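Local structure of FMN Adenylyltransferase (3FWK) at residues Q182-D185 / D190-R193. The protein catalyses the transfer of an adenylyl group from ATP to FMN, the reaction that yields FAD. Numbering follows the deposited sequence.
Sequences QKTD and DFYR
Gln-182 and Arg-193 form the antiparallel hydrogen-bonded pair of a beta hairpin: Gln-182 N donates to Arg-193 O, and Arg-193 N to Gln-182 O at 2.8 Å. Lys-183 and Tyr-192 follow as a non-hydrogen-bonded pair, after which Thr-184 N donates a hydrogen bond to Phe-191 O at 3.0 Å as the strands give way to the turn. The side chains of the paired residues divide between two faces. On that of Lys-183 and Tyr-192, the lysine CG sits over the tyrosine ring, 3.9 Å from its centroid, a CH-pi contact. A bend at the end of the lysine chain (chi4 -85°) brings NZ near Asp-190, where the direct salt bridge is long and two waters link ammonium to carboxylate, one through each oxygen. On the face of Gln-182 and Arg-193, the arginine, bent at chi3 (-85°), turns its guanidinium back across the hairpin, and NH2 donates to Lys-183 O at 2.8 Å with the carbonyl oxygen near the guanidinium plane. CD of Gln-182 lies over one face of this group, offset toward its rim, planes 31° apart; NE2 donates to His-177 O, not to NH2, and OE1 is hydrogen-bonded to Lys-179 N and Gln-195 NE2. Asp-185 OD1 meets NH2 through a water, its direct salt bridge being long. Near the turn, Thr-184 CG2 stands over the centre of the Phe-191 ring, 3.4 Å from the centroid, while OG1 is hydrogen-bonded to Pro-189 O. Strand 181-183 is thus fastened as the sheet's edge onto strand 192-194, whose Tyr-192 also contacts the bound glucopyranose; backbone and guanidinium bonds join the segments directly, whereas both charge pairs probably act partly through water.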
ATOM      1  N   GLN A 182     -11.529  12.352   9.516  1.00 11.57           N
ATOM      2  CA  GLN A 182     -10.904  13.602   9.921  1.00 12.28           C
ATOM      3  C   GLN A 182     -10.923  14.600   8.758  1.00 11.65           C
ATOM      4  O   GLN A 182     -10.347  14.320   7.689  1.00 13.11           O
ATOM      5  CB  GLN A 182      -9.412  13.294  10.253  1.00 13.22           C
ATOM      6  CG  GLN A 182      -8.623  14.452  10.813  1.00 14.86           C
ATOM      7  CD  GLN A 182      -7.215  14.045  11.174  1.00 12.59           C
ATOM      8  OE1 GLN A 182      -6.794  12.889  11.002  1.00 12.37           O
ATOM      9  NE2 GLN A 182      -6.494  14.982  11.812  1.00 14.81           N
ATOM     10  N   LYS A 183     -11.518  15.771   8.930  1.00 11.66           N
ATOM     11  CA  LYS A 183     -11.488  16.771   7.850  1.00 11.61           C
ATOM     12  C   LYS A 183     -10.049  17.164   7.550  1.00 11.35           C
ATOM     13  O   LYS A 183      -9.146  17.116   8.399  1.00 12.53           O
ATOM     14  CB  LYS A 183     -12.331  18.002   8.226  1.00 12.43           C
ATOM     15  CG  LYS A 183     -13.793  17.789   8.019  1.00 13.72           C
ATOM     16  CD  LYS A 183     -14.595  19.051   8.289  1.00 15.42           C
ATOM     17  CE  LYS A 183     -16.066  18.860   8.114  1.00 17.12           C
ATOM     18  NZ  LYS A 183     -16.465  19.033   6.730  1.00 19.70           N
ATOM     19  N   THR A 184      -9.836  17.600   6.299  1.00 12.26           N
ATOM     20  CA  THR A 184      -8.529  18.062   5.846  1.00 11.94           C
ATOM     21  C   THR A 184      -8.096  19.352   6.536  1.00 13.10           C
ATOM     22  O   THR A 184      -8.910  20.082   7.125  1.00 13.90           O
ATOM     23  CB  THR A 184      -8.561  18.336   4.327  1.00 13.18           C
ATOM     24  OG1 THR A 184      -9.689  19.172   4.072  1.00 13.57           O
ATOM     25  CG2 THR A 184      -8.664  17.060   3.541  1.00 14.57           C
ATOM     26  N   ASP A 185      -6.804  19.643   6.438  1.00 13.89           N
ATOM     27  CA  ASP A 185      -6.218  20.905   6.868  1.00 15.16           C
ATOM     28  C   ASP A 185      -6.838  22.092   6.110  1.00 14.79           C
ATOM     29  O   ASP A 185      -7.373  21.950   5.003  1.00 15.25           O
ATOM     30  CB  ASP A 185      -4.692  20.923   6.562  1.00 17.61           C
ATOM     31  CG  ASP A 185      -3.880  19.963   7.428  1.00 22.88           C
ATOM     32  OD1 ASP A 185      -4.396  19.460   8.454  1.00 22.55           O
ATOM     33  OD2 ASP A 185      -2.689  19.761   7.080  1.00 24.36           O
ATOM     34  N   ASP A 190     -11.593  20.988   0.731  1.00 14.26           N
ATOM     35  CA  ASP A 190     -12.404  20.548   1.851  1.00 13.82           C
ATOM     36  C   ASP A 190     -12.930  19.155   1.577  1.00 15.43           C
ATOM     37  O   ASP A 190     -13.831  18.987   0.759  1.00 17.94           O
ATOM     38  CB  ASP A 190     -13.555  21.560   1.976  1.00 16.22           C
ATOM     39  CG  ASP A 190     -14.531  21.189   3.053  1.00 16.10           C
ATOM     40  OD1 ASP A 190     -14.262  20.247   3.829  1.00 15.38           O
ATOM     41  OD2 ASP A 190     -15.585  21.854   3.111  1.00 17.90           O
ATOM     42  N   PHE A 191     -12.361  18.145   2.233  1.00 12.50           N
ATOM     43  CA  PHE A 191     -12.925  16.818   2.192  1.00 13.25           C
ATOM     44  C   PHE A 191     -12.675  16.137   3.533  1.00 12.29           C
ATOM     45  O   PHE A 191     -11.888  16.628   4.348  1.00 13.18           O
ATOM     46  CB  PHE A 191     -12.460  16.004   0.939  1.00 18.19           C
ATOM     47  CG  PHE A 191     -10.956  15.814   0.800  1.00 19.55           C
ATOM     48  CD1 PHE A 191     -10.189  16.564  -0.113  1.00 20.13           C
ATOM     49  CD2 PHE A 191     -10.330  14.763   1.482  1.00 19.50           C
ATOM     50  CE1 PHE A 191      -8.786  16.330  -0.226  1.00 20.92           C
ATOM     51  CE2 PHE A 191      -8.951  14.530   1.360  1.00 20.06           C
ATOM     52  CZ  PHE A 191      -8.183  15.321   0.506  1.00 21.01           C
ATOM     53  N   TYR A 192     -13.339  15.003   3.746  1.00 12.50           N
ATOM     54  CA  TYR A 192     -12.996  14.140   4.887  1.00 12.35           C
ATOM     55  C   TYR A 192     -11.887  13.178   4.463  1.00 11.93           C
ATOM     56  O   TYR A 192     -11.977  12.525   3.403  1.00 13.58           O
ATOM     57  CB  TYR A 192     -14.214  13.310   5.292  1.00 13.40           C
ATOM     58  CG  TYR A 192     -15.125  14.000   6.266  1.00 13.37           C
ATOM     59  CD1 TYR A 192     -14.878  13.875   7.628  1.00 15.06           C
ATOM     60  CD2 TYR A 192     -16.238  14.741   5.852  1.00 15.59           C
ATOM     61  CE1 TYR A 192     -15.707  14.469   8.587  1.00 15.43           C
ATOM     62  CE2 TYR A 192     -17.112  15.354   6.825  1.00 14.50           C
ATOM     63  CZ  TYR A 192     -16.795  15.181   8.187  1.00 15.80           C
ATOM     64  OH  TYR A 192     -17.586  15.759   9.162  1.00 17.61           O
ATOM     65  N   ARG A 193     -10.825  13.142   5.234  1.00 11.53           N
ATOM     66  CA  ARG A 193      -9.873  12.056   5.125  1.00 11.16           C
ATOM     67  C   ARG A 193     -10.411  10.806   5.795  1.00 11.51           C
ATOM     68  O   ARG A 193     -10.905  10.845   6.917  1.00 12.91           O
ATOM     69  CB  ARG A 193      -8.557  12.447   5.795  1.00 12.67           C
ATOM     70  CG  ARG A 193      -7.896  13.679   5.171  1.00 13.04           C
ATOM     71  CD  ARG A 193      -6.617  14.005   5.892  1.00 15.17           C
ATOM     72  NE  ARG A 193      -6.949  14.826   7.037  1.00 14.47           N
ATOM     73  CZ  ARG A 193      -6.043  15.410   7.811  1.00 14.36           C
ATOM     74  NH1 ARG A 193      -4.743  15.101   7.689  1.00 15.28           N
ATOM     75  NH2 ARG A 193      -6.438  16.300   8.721  1.00 15.28           N
TER
HETATM   76  O   HOH W   1     -16.043  21.716   5.703  1.00 19.39           O
HETATM   77  O   HOH W   2     -15.113  17.810   4.507  1.00 21.37           O
HETATM   78  O   HOH W   3      -3.957  17.162   9.892  1.00 22.75           O